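Local coordinates for hydrophilic protein, virA protein (Chromobacterium violaceum, PDB 3BO6) that probably acts as a phosphothreonine lyase effector, cleaving the phosphate from phosphothreonine by elimination, as its SpvC relatives do on host MAP kinases, at residues His30-Ala34 / Gly102-Asp108; Met51-Gln56 / Ala68-Asn72; Asp108-Asp112 / Asn154-Phe158; His85-Gln89 / Lys187-Tyr191. One frame throughout, in Å; residues are numbered along the deposited sequence.

Contact 1: residues His30-Ala34 / Gly102-Asp108; sequences HFREA and GLLFSVD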
loop_
_atom_site.group_PDB
_atom_site.type_symbol
_atom_site.label_atom_id
_atom_site.label_comp_id
_atom_site.label_asym_id
_atom_site.label_seq_id
_atom_site.Cartn_x
_atom_site.Cartn_y
_atom_site.Cartn_z
ATOM N N HIS A 30 7.624 -1.229 -15.521
ATOM C CA HIS A 30 9.055 -0.949 -15.449
ATOM C C HIS A 30 9.244 0.131 -14.383
ATOM O O HIS A 30 8.952 1.300 -14.622
ATOM C CB HIS A 30 9.520 -0.478 -16.837
ATOM C CG HIS A 30 10.994 -0.237 -16.971
ATOM N ND1 HIS A 30 11.579 0.969 -16.654
ATOM C CD2 HIS A 30 11.986 -1.011 -17.479
ATOM C CE1 HIS A 30 12.876 0.909 -16.906
ATOM N NE2 HIS A 30 13.147 -0.281 -17.413
ATOM N N PHE A 31 9.688 -0.269 -13.191
ATOM C CA PHE A 31 9.843 0.676 -12.082
ATOM C C PHE A 31 11.324 0.988 -11.857
ATOM O O PHE A 31 12.077 0.129 -11.402
ATOM C CB PHE A 31 9.242 0.102 -10.786
ATOM C CG PHE A 31 7.786 -0.252 -10.894
ATOM C CD1 PHE A 31 6.830 0.738 -11.045
ATOM C CD2 PHE A 31 7.377 -1.571 -10.838
ATOM C CE1 PHE A 31 5.476 0.414 -11.122
ATOM C CE2 PHE A 31 6.031 -1.901 -10.931
ATOM C CZ PHE A 31 5.086 -0.903 -11.082
ATOM N N ARG A 32 11.733 2.212 -12.185
ATOM C CA ARG A 32 13.099 2.645 -11.911
ATOM C C ARG A 32 13.264 2.947 -10.420
ATOM O O ARG A 32 12.687 3.917 -9.911
ATOM C CB ARG A 32 13.406 3.911 -12.701
ATOM C CG ARG A 32 13.489 3.701 -14.192
ATOM C CD ARG A 32 13.550 5.040 -14.901
ATOM N NE ARG A 32 12.245 5.692 -14.895
ATOM C CZ ARG A 32 11.994 6.881 -15.429
ATOM N NH1 ARG A 32 12.968 7.565 -16.019
ATOM N NH2 ARG A 32 10.767 7.383 -15.388
ATOM N N GLU A 33 14.038 2.134 -9.713
ATOM C CA GLU A 33 14.213 2.377 -8.283
ATOM C C GLU A 33 14.984 3.651 -7.999
ATOM O O GLU A 33 15.907 4.038 -8.734
ATOM C CB GLU A 33 14.883 1.186 -7.602
ATOM C CG GLU A 33 13.975 -0.020 -7.542
ATOM C CD GLU A 33 14.580 -1.171 -6.797
ATOM O OE1 GLU A 33 13.812 -2.015 -6.284
ATOM O OE2 GLU A 33 15.823 -1.248 -6.739
ATOM N N ALA A 34 14.591 4.312 -6.922
ATOM C CA ALA A 34 15.337 5.463 -6.445
ATOM C C ALA A 34 16.624 5.029 -5.757
ATOM O O ALA A 34 16.603 4.209 -4.837
ATOM C CB ALA A 34 14.480 6.257 -5.463
ATOM N N GLY A 102 13.846 1.665 -2.672
ATOM C CA GLY A 102 13.976 1.884 -4.110
ATOM C C GLY A 102 12.625 2.023 -4.793
ATOM O O GLY A 102 12.409 2.909 -5.624
ATOM N N LEU A 103 11.709 1.129 -4.438
ATOM C CA LEU A 103 10.358 1.123 -4.993
ATOM C C LEU A 103 9.476 2.216 -4.381
ATOM O O LEU A 103 8.757 2.909 -5.089
ATOM C CB LEU A 103 9.700 -0.253 -4.791
ATOM C CG LEU A 103 10.136 -1.321 -5.808
ATOM C CD1 LEU A 103 9.836 -2.736 -5.306
ATOM C CD2 LEU A 103 9.492 -1.062 -7.157
ATOM N N LEU A 104 9.532 2.379 -3.064
ATOM C CA LEU A 104 8.606 3.309 -2.417
ATOM C C LEU A 104 8.894 4.771 -2.754
ATOM O O LEU A 104 8.003 5.621 -2.665
ATOM C CB LEU A 104 8.613 3.104 -0.899
ATOM C CG LEU A 104 7.997 1.790 -0.409
ATOM C CD1 LEU A 104 8.252 1.595 1.088
ATOM C CD2 LEU A 104 6.498 1.784 -0.698
ATOM N N PHE A 105 10.146 5.076 -3.106
ATOM C CA PHE A 105 10.524 6.426 -3.531
ATOM C C PHE A 105 10.673 6.539 -5.044
ATOM O O PHE A 105 11.142 7.550 -5.548
ATOM C CB PHE A 105 11.814 6.880 -2.833
ATOM C CG PHE A 105 11.649 7.154 -1.369
ATOM C CD1 PHE A 105 11.998 6.196 -0.432
ATOM C CD2 PHE A 105 11.167 8.383 -0.931
ATOM C CE1 PHE A 105 11.833 6.436 0.939
ATOM C CE2 PHE A 105 10.995 8.632 0.436
ATOM C CZ PHE A 105 11.342 7.668 1.365
ATOM N N SER A 106 10.282 5.505 -5.777
ATOM C CA SER A 106 10.484 5.503 -7.227
ATOM C C SER A 106 9.663 6.567 -7.949
ATOM O O SER A 106 8.480 6.763 -7.639
ATOM C CB SER A 106 10.121 4.127 -7.797
ATOM O OG SER A 106 10.143 4.121 -9.228
ATOM N N VAL A 107 10.267 7.208 -8.954
ATOM C CA VAL A 107 9.546 8.137 -9.824
ATOM C C VAL A 107 8.381 7.426 -10.534
ATOM O O VAL A 107 7.413 8.061 -10.994
ATOM C CB VAL A 107 10.496 8.747 -10.881
ATOM C CG1 VAL A 107 11.111 7.652 -11.745
ATOM C CG2 VAL A 107 9.764 9.761 -11.741
ATOM N N ASP A 108 8.477 6.102 -10.632
ATOM C CA ASP A 108 7.483 5.299 -11.329
ATOM C C ASP A 108 6.456 4.646 -10.404
ATOM O O ASP A 108 5.558 3.951 -10.870
ATOM C CB ASP A 108 8.177 4.212 -12.172
ATOM C CG ASP A 108 9.099 4.785 -13.238
ATOM O OD1 ASP A 108 8.727 5.783 -13.899
ATOM O OD2 ASP A 108 10.204 4.235 -13.403
HETATM O O HOH W 1 10.344 3.431 -16.259
HETATM O O HOH W 2 13.114 6.594 -9.276
HETATM O O HOH W 3 12.878 -1.434 -3.612
#

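Contact 2: residues Met51-Gln56 / Ala68-Asn72; sequences MSQGFQ and AHREN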
loop_
_atom_site.group_PDB
_atom_site.type_symbol
_atom_site.label_atom_id
_atom_site.label_comp_id
_atom_site.label_asym_id
_atom_site.label_seq_id
_atom_site.Cartn_x
_atom_site.Cartn_y
_atom_site.Cartn_z
ATOM N N MET A 51 12.674 16.107 2.753
ATOM C CA MET A 51 12.314 15.693 1.392
ATOM C C MET A 51 13.284 14.654 0.844
ATOM O O MET A 51 14.496 14.718 1.099
ATOM C CB MET A 51 12.353 16.883 0.423
ATOM C CG MET A 51 11.381 18.000 0.692
ATOM S SD MET A 51 9.693 17.583 0.215
ATOM C CE MET A 51 9.886 16.945 -1.451
ATOM N N SER A 52 12.750 13.714 0.068
ATOM C CA SER A 52 13.585 12.835 -0.745
ATOM C C SER A 52 12.807 12.385 -1.970
ATOM O O SER A 52 11.660 11.949 -1.844
ATOM C CB SER A 52 14.053 11.629 0.057
ATOM O OG SER A 52 14.916 10.820 -0.738
ATOM N N GLN A 53 13.422 12.500 -3.143
ATOM C CA GLN A 53 12.827 12.039 -4.397
ATOM C C GLN A 53 11.442 12.621 -4.656
ATOM O O GLN A 53 10.577 11.958 -5.233
ATOM C CB GLN A 53 12.770 10.509 -4.423
ATOM C CG GLN A 53 14.149 9.851 -4.318
ATOM C CD GLN A 53 14.932 9.944 -5.612
ATOM O OE1 GLN A 53 14.391 10.327 -6.650
ATOM N NE2 GLN A 53 16.210 9.588 -5.561
ATOM N N GLY A 54 11.222 13.852 -4.212
ATOM C CA GLY A 54 9.927 14.487 -4.417
ATOM C C GLY A 54 8.839 14.083 -3.435
ATOM O O GLY A 54 7.693 14.528 -3.565
ATOM N N PHE A 55 9.192 13.258 -2.446
ATOM C CA PHE A 55 8.278 12.894 -1.368
ATOM C C PHE A 55 8.575 13.773 -0.143
ATOM O O PHE A 55 9.730 13.892 0.277
ATOM C CB PHE A 55 8.449 11.408 -0.991
ATOM C CG PHE A 55 7.813 10.438 -1.955
ATOM C CD1 PHE A 55 8.436 10.102 -3.154
ATOM C CD2 PHE A 55 6.593 9.843 -1.657
ATOM C CE1 PHE A 55 7.833 9.197 -4.033
ATOM C CE2 PHE A 55 6.006 8.945 -2.517
ATOM C CZ PHE A 55 6.611 8.623 -3.708
ATOM N N GLN A 56 7.544 14.412 0.401
ATOM C CA GLN A 56 7.639 15.099 1.683
ATOM C C GLN A 56 7.653 14.063 2.794
ATOM O O GLN A 56 6.826 13.146 2.797
ATOM C CB GLN A 56 6.433 16.021 1.859
ATOM C CG GLN A 56 6.303 17.084 0.770
ATOM C CD GLN A 56 5.150 18.049 0.999
ATOM O OE1 GLN A 56 4.976 19.013 0.259
ATOM N NE2 GLN A 56 4.362 17.794 2.030
ATOM N N ALA A 68 5.362 9.545 4.231
ATOM C CA ALA A 68 5.887 10.040 2.979
ATOM C C ALA A 68 4.715 10.325 2.057
ATOM O O ALA A 68 3.822 9.483 1.905
ATOM C CB ALA A 68 6.798 8.989 2.346
ATOM N N HIS A 69 4.729 11.481 1.401
ATOM C CA HIS A 69 3.722 11.765 0.387
ATOM C C HIS A 69 4.288 12.678 -0.678
ATOM O O HIS A 69 5.014 13.605 -0.373
ATOM C CB HIS A 69 2.436 12.330 0.972
ATOM C CG HIS A 69 2.570 13.718 1.495
ATOM N ND1 HIS A 69 2.920 13.986 2.799
ATOM C CD2 HIS A 69 2.391 14.917 0.894
ATOM C CE1 HIS A 69 2.957 15.296 2.980
ATOM N NE2 HIS A 69 2.637 15.882 1.840
ATOM N N ARG A 70 3.945 12.426 -1.934
ATOM C CA ARG A 70 4.437 13.264 -3.018
ATOM C C ARG A 70 3.955 14.696 -2.889
ATOM O O ARG A 70 2.773 14.951 -2.652
ATOM C CB ARG A 70 3.961 12.724 -4.363
ATOM C CG ARG A 70 4.692 11.486 -4.821
ATOM C CD ARG A 70 4.297 11.124 -6.237
ATOM N NE ARG A 70 5.204 10.150 -6.836
ATOM C CZ ARG A 70 4.830 8.954 -7.286
ATOM N NH1 ARG A 70 3.569 8.564 -7.179
ATOM N NH2 ARG A 70 5.729 8.141 -7.829
ATOM N N GLU A 71 4.883 15.636 -3.053
ATOM C CA GLU A 71 4.542 17.037 -3.111
ATOM C C GLU A 71 3.608 17.271 -4.290
ATOM O O GLU A 71 2.667 18.058 -4.197
ATOM C CB GLU A 71 5.825 17.852 -3.246
ATOM C CG GLU A 71 5.627 19.338 -3.309
ATOM C CD GLU A 71 6.954 20.057 -3.361
ATOM O OE1 GLU A 71 7.835 19.757 -2.529
ATOM O OE2 GLU A 71 7.122 20.907 -4.237
ATOM N N ASN A 72 3.877 16.583 -5.396
ATOM C CA ASN A 72 3.024 16.642 -6.586
ATOM C C ASN A 72 2.479 15.246 -6.895
ATOM O O ASN A 72 3.176 14.417 -7.486
ATOM C CB ASN A 72 3.794 17.195 -7.791
ATOM C CG ASN A 72 4.045 18.682 -7.682
ATOM O OD1 ASN A 72 3.106 19.477 -7.646
ATOM N ND2 ASN A 72 5.309 19.063 -7.635
HETATM O O HOH W 4 6.376 15.158 -5.849
HETATM O O HOH W 5 4.644 13.314 4.659
#

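Contact 3: residues Asp108-Asp112 / Asn154-Phe158; sequences DSPID and NTRQF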
loop_
_atom_site.group_PDB
_atom_site.type_symbol
_atom_site.label_atom_id
_atom_site.label_comp_id
_atom_site.label_asym_id
_atom_site.label_seq_id
_atom_site.Cartn_x
_atom_site.Cartn_y
_atom_site.Cartn_z
ATOM N N ASP A 108 8.477 6.102 -10.632
ATOM C CA ASP A 108 7.483 5.299 -11.329
ATOM C C ASP A 108 6.456 4.646 -10.404
ATOM O O ASP A 108 5.558 3.951 -10.870
ATOM C CB ASP A 108 8.177 4.212 -12.172
ATOM C CG ASP A 108 9.099 4.785 -13.238
ATOM O OD1 ASP A 108 8.727 5.783 -13.899
ATOM O OD2 ASP A 108 10.204 4.235 -13.403
ATOM N N SER A 109 6.578 4.867 -9.093
ATOM C CA SER A 109 5.649 4.239 -8.171
ATOM C C SER A 109 4.248 4.798 -8.365
ATOM O O SER A 109 4.082 6.006 -8.519
ATOM C CB SER A 109 6.058 4.496 -6.723
ATOM O OG SER A 109 4.994 4.088 -5.862
ATOM N N PRO A 110 3.226 3.925 -8.331
ATOM C CA PRO A 110 1.840 4.394 -8.407
ATOM C C PRO A 110 1.281 4.820 -7.051
ATOM O O PRO A 110 0.122 5.203 -7.011
ATOM C CB PRO A 110 1.091 3.157 -8.904
ATOM C CG PRO A 110 1.842 2.028 -8.307
ATOM C CD PRO A 110 3.311 2.458 -8.250
ATOM N N ILE A 111 2.077 4.760 -5.982
ATOM C CA ILE A 111 1.617 5.076 -4.639
ATOM C C ILE A 111 2.114 6.467 -4.236
ATOM O O ILE A 111 3.311 6.677 -4.019
ATOM C CB ILE A 111 2.089 4.015 -3.620
ATOM C CG1 ILE A 111 1.573 2.615 -4.021
ATOM C CG2 ILE A 111 1.683 4.419 -2.176
ATOM C CD1 ILE A 111 0.034 2.498 -4.086
ATOM N N ASP A 112 1.188 7.415 -4.125
ATOM C CA ASP A 112 1.515 8.797 -3.755
ATOM C C ASP A 112 1.809 8.995 -2.271
ATOM O O ASP A 112 2.471 9.958 -1.903
ATOM C CB ASP A 112 0.362 9.733 -4.110
ATOM C CG ASP A 112 0.263 10.035 -5.593
ATOM O OD1 ASP A 112 1.274 9.964 -6.328
ATOM O OD2 ASP A 112 -0.853 10.410 -6.016
ATOM N N ASN A 154 -0.567 -1.120 -13.136
ATOM C CA ASN A 154 0.692 -0.673 -12.544
ATOM C C ASN A 154 0.695 -0.939 -11.045
ATOM O O ASN A 154 1.728 -1.262 -10.469
ATOM C CB ASN A 154 0.942 0.803 -12.847
ATOM C CG ASN A 154 1.367 1.042 -14.288
ATOM O OD1 ASN A 154 1.974 0.173 -14.920
ATOM N ND2 ASN A 154 1.065 2.227 -14.808
ATOM N N THR A 155 -0.471 -0.817 -10.415
ATOM C CA THR A 155 -0.577 -1.017 -8.977
ATOM C C THR A 155 -0.393 -2.483 -8.653
ATOM O O THR A 155 0.354 -2.832 -7.729
ATOM C CB THR A 155 -1.910 -0.489 -8.456
ATOM O OG1 THR A 155 -1.986 0.909 -8.751
ATOM C CG2 THR A 155 -2.013 -0.674 -6.945
ATOM N N ARG A 156 -1.063 -3.347 -9.413
ATOM C CA ARG A 156 -0.901 -4.775 -9.220
ATOM C C ARG A 156 0.564 -5.193 -9.446
ATOM O O ARG A 156 1.132 -5.975 -8.662
ATOM C CB ARG A 156 -1.841 -5.539 -10.152
ATOM C CG ARG A 156 -1.749 -7.050 -10.002
ATOM C CD ARG A 156 -2.859 -7.760 -10.765
ATOM N NE ARG A 156 -2.680 -9.209 -10.733
ATOM C CZ ARG A 156 -3.679 -10.095 -10.745
ATOM N NH1 ARG A 156 -4.944 -9.686 -10.772
ATOM N NH2 ARG A 156 -3.413 -11.399 -10.723
ATOM N N GLN A 157 1.161 -4.688 -10.524
ATOM C CA GLN A 157 2.568 -4.966 -10.809
ATOM C C GLN A 157 3.477 -4.470 -9.669
ATOM O O GLN A 157 4.456 -5.130 -9.315
ATOM C CB GLN A 157 2.976 -4.309 -12.135
ATOM C CG GLN A 157 2.399 -5.007 -13.382
ATOM C CD GLN A 157 3.271 -6.161 -13.810
ATOM O OE1 GLN A 157 4.453 -5.977 -14.100
ATOM N NE2 GLN A 157 2.709 -7.351 -13.835
ATOM N N PHE A 158 3.148 -3.314 -9.098
ATOM C CA PHE A 158 3.943 -2.741 -8.012
ATOM C C PHE A 158 3.916 -3.665 -6.800
ATOM O O PHE A 158 4.952 -3.937 -6.179
ATOM C CB PHE A 158 3.439 -1.321 -7.689
ATOM C CG PHE A 158 4.309 -0.545 -6.749
ATOM C CD1 PHE A 158 5.524 -0.034 -7.178
ATOM C CD2 PHE A 158 3.879 -0.273 -5.456
ATOM C CE1 PHE A 158 6.325 0.724 -6.317
ATOM C CE2 PHE A 158 4.655 0.489 -4.586
ATOM C CZ PHE A 158 5.888 0.980 -5.019
HETATM O O HOH W 6 -2.359 3.659 -8.211
#

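Contact 4: residues His85-Gln89 / Lys187-Tyr191; sequences HISVQ and KYVSY. With SO4 (sulfate ion), chain C.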
loop_
_atom_site.group_PDB
_atom_site.type_symbol
_atom_site.label_atom_id
_atom_site.label_comp_id
_atom_site.label_asym_id
_atom_site.label_seq_id
_atom_site.Cartn_x
_atom_site.Cartn_y
_atom_site.Cartn_z
ATOM N N HIS A 85 -1.350 -3.210 3.387
ATOM C CA HIS A 85 -0.344 -3.282 4.430
ATOM C C HIS A 85 0.736 -4.229 3.954
ATOM O O HIS A 85 0.492 -5.098 3.100
ATOM C CB HIS A 85 -0.966 -3.813 5.715
ATOM C CG HIS A 85 -2.023 -2.924 6.279
ATOM N ND1 HIS A 85 -3.350 -3.281 6.318
ATOM C CD2 HIS A 85 -1.944 -1.692 6.840
ATOM C CE1 HIS A 85 -4.050 -2.304 6.876
ATOM N NE2 HIS A 85 -3.217 -1.335 7.208
ATOM N N ILE A 86 1.932 -4.058 4.510
ATOM C CA ILE A 86 3.044 -4.978 4.296
ATOM C C ILE A 86 3.498 -5.487 5.658
ATOM O O ILE A 86 3.756 -4.686 6.567
ATOM C CB ILE A 86 4.233 -4.301 3.592
ATOM C CG1 ILE A 86 3.761 -3.540 2.349
ATOM C CG2 ILE A 86 5.292 -5.357 3.212
ATOM C CD1 ILE A 86 4.884 -2.786 1.621
ATOM N N SER A 87 3.564 -6.806 5.819
ATOM C CA SER A 87 3.925 -7.416 7.103
ATOM C C SER A 87 5.249 -8.162 7.010
ATOM O O SER A 87 5.382 -9.120 6.231
ATOM C CB SER A 87 2.837 -8.396 7.562
ATOM O OG SER A 87 1.601 -7.738 7.711
ATOM N N VAL A 88 6.228 -7.707 7.781
ATOM C CA VAL A 88 7.481 -8.437 7.934
ATOM C C VAL A 88 7.693 -8.815 9.397
ATOM O O VAL A 88 6.943 -8.377 10.291
ATOM C CB VAL A 88 8.684 -7.625 7.403
ATOM C CG1 VAL A 88 8.508 -7.301 5.920
ATOM C CG2 VAL A 88 8.896 -6.353 8.222
ATOM N N GLN A 89 8.680 -9.658 9.659
ATOM C CA GLN A 89 9.000 -9.993 11.042
ATOM C C GLN A 89 9.332 -8.709 11.820
ATOM O O GLN A 89 10.052 -7.842 11.322
ATOM C CB GLN A 89 10.156 -10.991 11.075
ATOM C CG GLN A 89 10.170 -11.882 12.315
ATOM C CD GLN A 89 10.770 -11.172 13.499
ATOM O OE1 GLN A 89 11.706 -10.391 13.346
ATOM N NE2 GLN A 89 10.232 -11.428 14.690
ATOM N N LYS A 187 2.819 -13.133 0.163
ATOM C CA LYS A 187 3.414 -13.582 1.415
ATOM C C LYS A 187 3.572 -12.447 2.420
ATOM O O LYS A 187 3.745 -12.705 3.601
ATOM C CB LYS A 187 4.801 -14.204 1.166
ATOM C CG LYS A 187 4.803 -15.368 0.175
ATOM C CD LYS A 187 3.744 -16.411 0.515
ATOM C CE LYS A 187 3.864 -17.644 -0.387
ATOM N NZ LYS A 187 2.832 -18.656 -0.048
ATOM N N TYR A 188 3.548 -11.204 1.937
ATOM C CA TYR A 188 3.796 -10.036 2.805
ATOM C C TYR A 188 2.669 -9.005 2.759
ATOM O O TYR A 188 2.382 -8.336 3.751
ATOM C CB TYR A 188 5.094 -9.327 2.397
ATOM C CG TYR A 188 6.311 -10.206 2.324
ATOM C CD1 TYR A 188 7.172 -10.323 3.424
ATOM C CD2 TYR A 188 6.643 -10.874 1.150
ATOM C CE1 TYR A 188 8.314 -11.124 3.360
ATOM C CE2 TYR A 188 7.783 -11.677 1.079
ATOM C CZ TYR A 188 8.600 -11.791 2.187
ATOM O OH TYR A 188 9.736 -12.570 2.108
ATOM N N VAL A 189 2.051 -8.851 1.597
ATOM C CA VAL A 189 1.049 -7.821 1.376
ATOM C C VAL A 189 -0.357 -8.306 1.721
ATOM O O VAL A 189 -0.709 -9.480 1.499
ATOM C CB VAL A 189 1.099 -7.335 -0.088
ATOM C CG1 VAL A 189 -0.025 -6.347 -0.374
ATOM C CG2 VAL A 189 2.467 -6.707 -0.397
ATOM N N SER A 190 -1.153 -7.399 2.281
ATOM C CA SER A 190 -2.582 -7.655 2.493
ATOM C C SER A 190 -3.386 -6.395 2.237
ATOM O O SER A 190 -2.812 -5.305 2.093
ATOM C CB SER A 190 -2.860 -8.244 3.882
ATOM O OG SER A 190 -2.432 -7.355 4.904
ATOM N N TYR A 191 -4.703 -6.538 2.164
ATOM C CA TYR A 191 -5.588 -5.459 1.724
ATOM C C TYR A 191 -6.811 -5.259 2.608
ATOM O O TYR A 191 -7.365 -6.219 3.146
ATOM C CB TYR A 191 -6.102 -5.825 0.332
ATOM C CG TYR A 191 -7.275 -4.978 -0.157
ATOM C CD1 TYR A 191 -7.059 -3.724 -0.725
ATOM C CD2 TYR A 191 -8.590 -5.438 -0.038
ATOM C CE1 TYR A 191 -8.129 -2.959 -1.195
ATOM C CE2 TYR A 191 -9.659 -4.667 -0.488
ATOM C CZ TYR A 191 -9.418 -3.446 -1.068
ATOM O OH TYR A 191 -10.488 -2.689 -1.530
HETATM S S SO4 C . -5.511 0.549 9.105
HETATM O O1 SO4 C . -5.915 -0.834 8.779
HETATM O O2 SO4 C . -6.588 1.471 8.776
HETATM O O3 SO4 C . -5.224 0.632 10.525
HETATM O O4 SO4 C . -4.331 0.917 8.320
HETATM O O HOH W 7 0.303 -7.355 5.484
#

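Contact 1: residues His30-Ala34 / Gly102-Asp108
Asp108 OD2 is gripped by two nitrogens of Arg32. The backbone N of Arg32 donates to the anti lone pair of Asp108 OD2 at 2.8 Å. Arg32 NE reaches the syn lone pair of Asp108 OD2, nearly straight, at 2.9 Å. Arg32 NH2 completes the fork on the syn lone pair of Asp108 OD1, 3.0 Å away. Guanidinium and carboxylate planes lie 18° apart, which supports a side-on, two-pronged salt bridge. A water hydrogen-bonded to His30 ND1 also donates to Asp108 OD2, and this concentration of donors would probably stabilise the carboxylate charge.

The segment 102-108 is the end of helix 93-104 and its exit, Phe105 being the first residue to leave helical backbone angles. An ST turn follows: Ser106 OG, swung opposite its own N (chi1 173°), accepts from Asp108 N at 2.9 Å. The same Ser106 OG donates to Arg32 O at 2.6 Å, approaching from well above the carbonyl plane, and these two bonds fix its rotation. Farther along, Ala34 N bonds Gly102 O at 2.9 Å while Ala34 CB rests against Phe105 CB. Glu33 lays CB and CG over the backbone of Gly102 and sends its carboxylate on to Arg165. At the other end, the Phe31 ring turns its edge to the chain, Phe31 CD1 lying 3.5 Å from Asp108 O, and Phe31 CB meets Leu103 CD2 at 3.8 Å.

Contact 2: residues Met51-Gln56 / Ala68-Asn72
Phe55 and Arg70 form a non-hydrogen-bonded antiparallel pair whose side chains run side by side in the same direction. Arg70 CG sits 3.8 Å from the centroid of the Phe55 ring, over its face, a CH-pi contact. The Arg70 chain, extended from CG to NE, runs along the ring and carries the guanidinium past its rim so that Phe55 CZ lies over one guanidinium face, the two planes tilted 37° apart. Beyond the ring the guanidinium is held by a salt bridge to Asp112 and a bond to Ser109 O.

Gln56 and His69 are the next pair, hydrogen-bonded through Gln56 N to His69 O at 2.8 Å and His69 N to Gln56 O at 3.0 Å. Here His69 CG lies between its own N and carbonyl carbon (chi1 70°), leaning the imidazole toward Gln56, so that Gln56 CB stands over one face, 4.0 Å from the His69 ring centroid. Extended beyond CG, the Gln56 chain runs past that ring, amide and imidazole planes 65° apart, and Gln56 OE1 lies 3.6 Å from Glu71 CG. Past the strand end, Glu71 N still bonds Gly54 O at 3.1 Å.

Gly54 lies in a type I' turn from Ser52 to Phe55, whose paired backbone bonds close a tight hairpin. With the 55-59/65-70 hairpin it makes an antiparallel beta meander at one margin of the sheet.

Contact 3: residues Asp108-Asp112 / Asn154-Phe158
Phe158 and Pro110 bury far more surface here than any other residues, and they meet as a CH-pi pair. Pro110 CD stands over one face of the phenyl group, 3.7 Å from the Phe158 ring centroid and 23° off its normal. Its offset is toward the rim, with Pro110 CD 3.5 Å from Phe158 CD1, while Pro110 CG lies 3.8 Å from Phe158 CB. The ring gets there because Phe158 CG is trans to its backbone N (chi1 -171°), which projects it from helix 149-168 onto the loop.

That loop joins helix 93-104 to strand 113-117, so the contact docks a helix-to-strand connection onto the long helix. An ST turn shapes it: Ser109 OG accepts from Ile111 N at 3.0 Å and 165°. The turn brings three consecutive residues round a single ring, Ser109 OG approaching Phe158 CZ at 3.3 Å and Ile111 CG1 approaching Phe158 CE2 at 3.8 Å, both obliquely. Phe31 adds its ring to Phe158 edge-to-face.

Polar linkage between the two segments runs through solvent. One water donates both to Pro110 O and, at 2.8 Å, to Thr155 OG1, which also bonds Ser151 O one turn back in the helix. Pro110 CB packs 3.8 Å from Thr155 OG1, next to this bridge. Asn154 touches the proline mainly through its backbone: its carbonyl oxygen faces Pro110 CG while also accepting the helical bond from Phe158 N.

Contact 4: residues His85-Gln89 / Lys187-Tyr191
An antiparallel strand pairing beside a sulfate-binding site joins His85 to Ser190. The sulfate probably came from the crystallisation liquor, but the basic cluster that holds it, Lys83, Arg127, Arg192 and Arg199 together with His85, is consistent with a phosphate pocket in a phosphothreonine lyase. His85 NE2 donates to sulfate O4 at 2.7 Å and 166°, and the sulfur lies in the imidazole plane at the ring edge. On the other ring nitrogen, His85 ND1 is bonded to Asp180, which also bonds Ser190 OG; Asp180 thus stands in the second shell and probably helps orient the histidine.

The backbones pair by His85 N to Ser190 O at 2.9 Å and Ser190 N to His85 O, also 2.9 Å. Past the strand, Ser87 N bonds Tyr188 O at 2.8 Å. Ser190 OG lies between its own N and carbonyl carbon (chi1 60°), where a water donates to it at 2.8 Å; that water also donates to Tyr188 O and is hydrogen-bonded to Ser87 OG, which is also hydrogen-bonded to the backbone N of Ala132. The Tyr188 ring presents its edge to the opposite backbone, with Tyr188 CD1 3.5 Å from Ser87 O, and its hydroxyl goes on to Leu171 O. Ile86 CG2 meets Tyr188 CB at 4.1 Å.

Ile86 and Val189 share the sheet face opposite His85 and Ser190, and Ile86 packs there on Leu162 and Leu166 of helix 149-168 and Leu100 of helix 93-104. Strand 189-193 is outermost in the sheet, while strand 82-86 lies between it and strand 134-137.

In the fold
Contacts 1 and 3 adjoin: they share Asp108, their centres are about 9 Å apart, and Leu103 O touches Phe158 CZ at 3.5 Å. Arg70 ties contact 2 to contact 3, with Arg70 NH1 2.8 Å from Asp112 OD1 in a salt bridge. It also packs against contact 1 near Ser106 O. Contacts 2 and 4 reach the same sheet toward its two margins, on opposite sides of the chain's centre with their centres about 23 Å apart. The sulfate belongs to contact 4 alone. Contact 3 comes within about 7 Å of contact 4 between nearest atoms, and helix 149-168, which carries Phe158, also packs on Ile86.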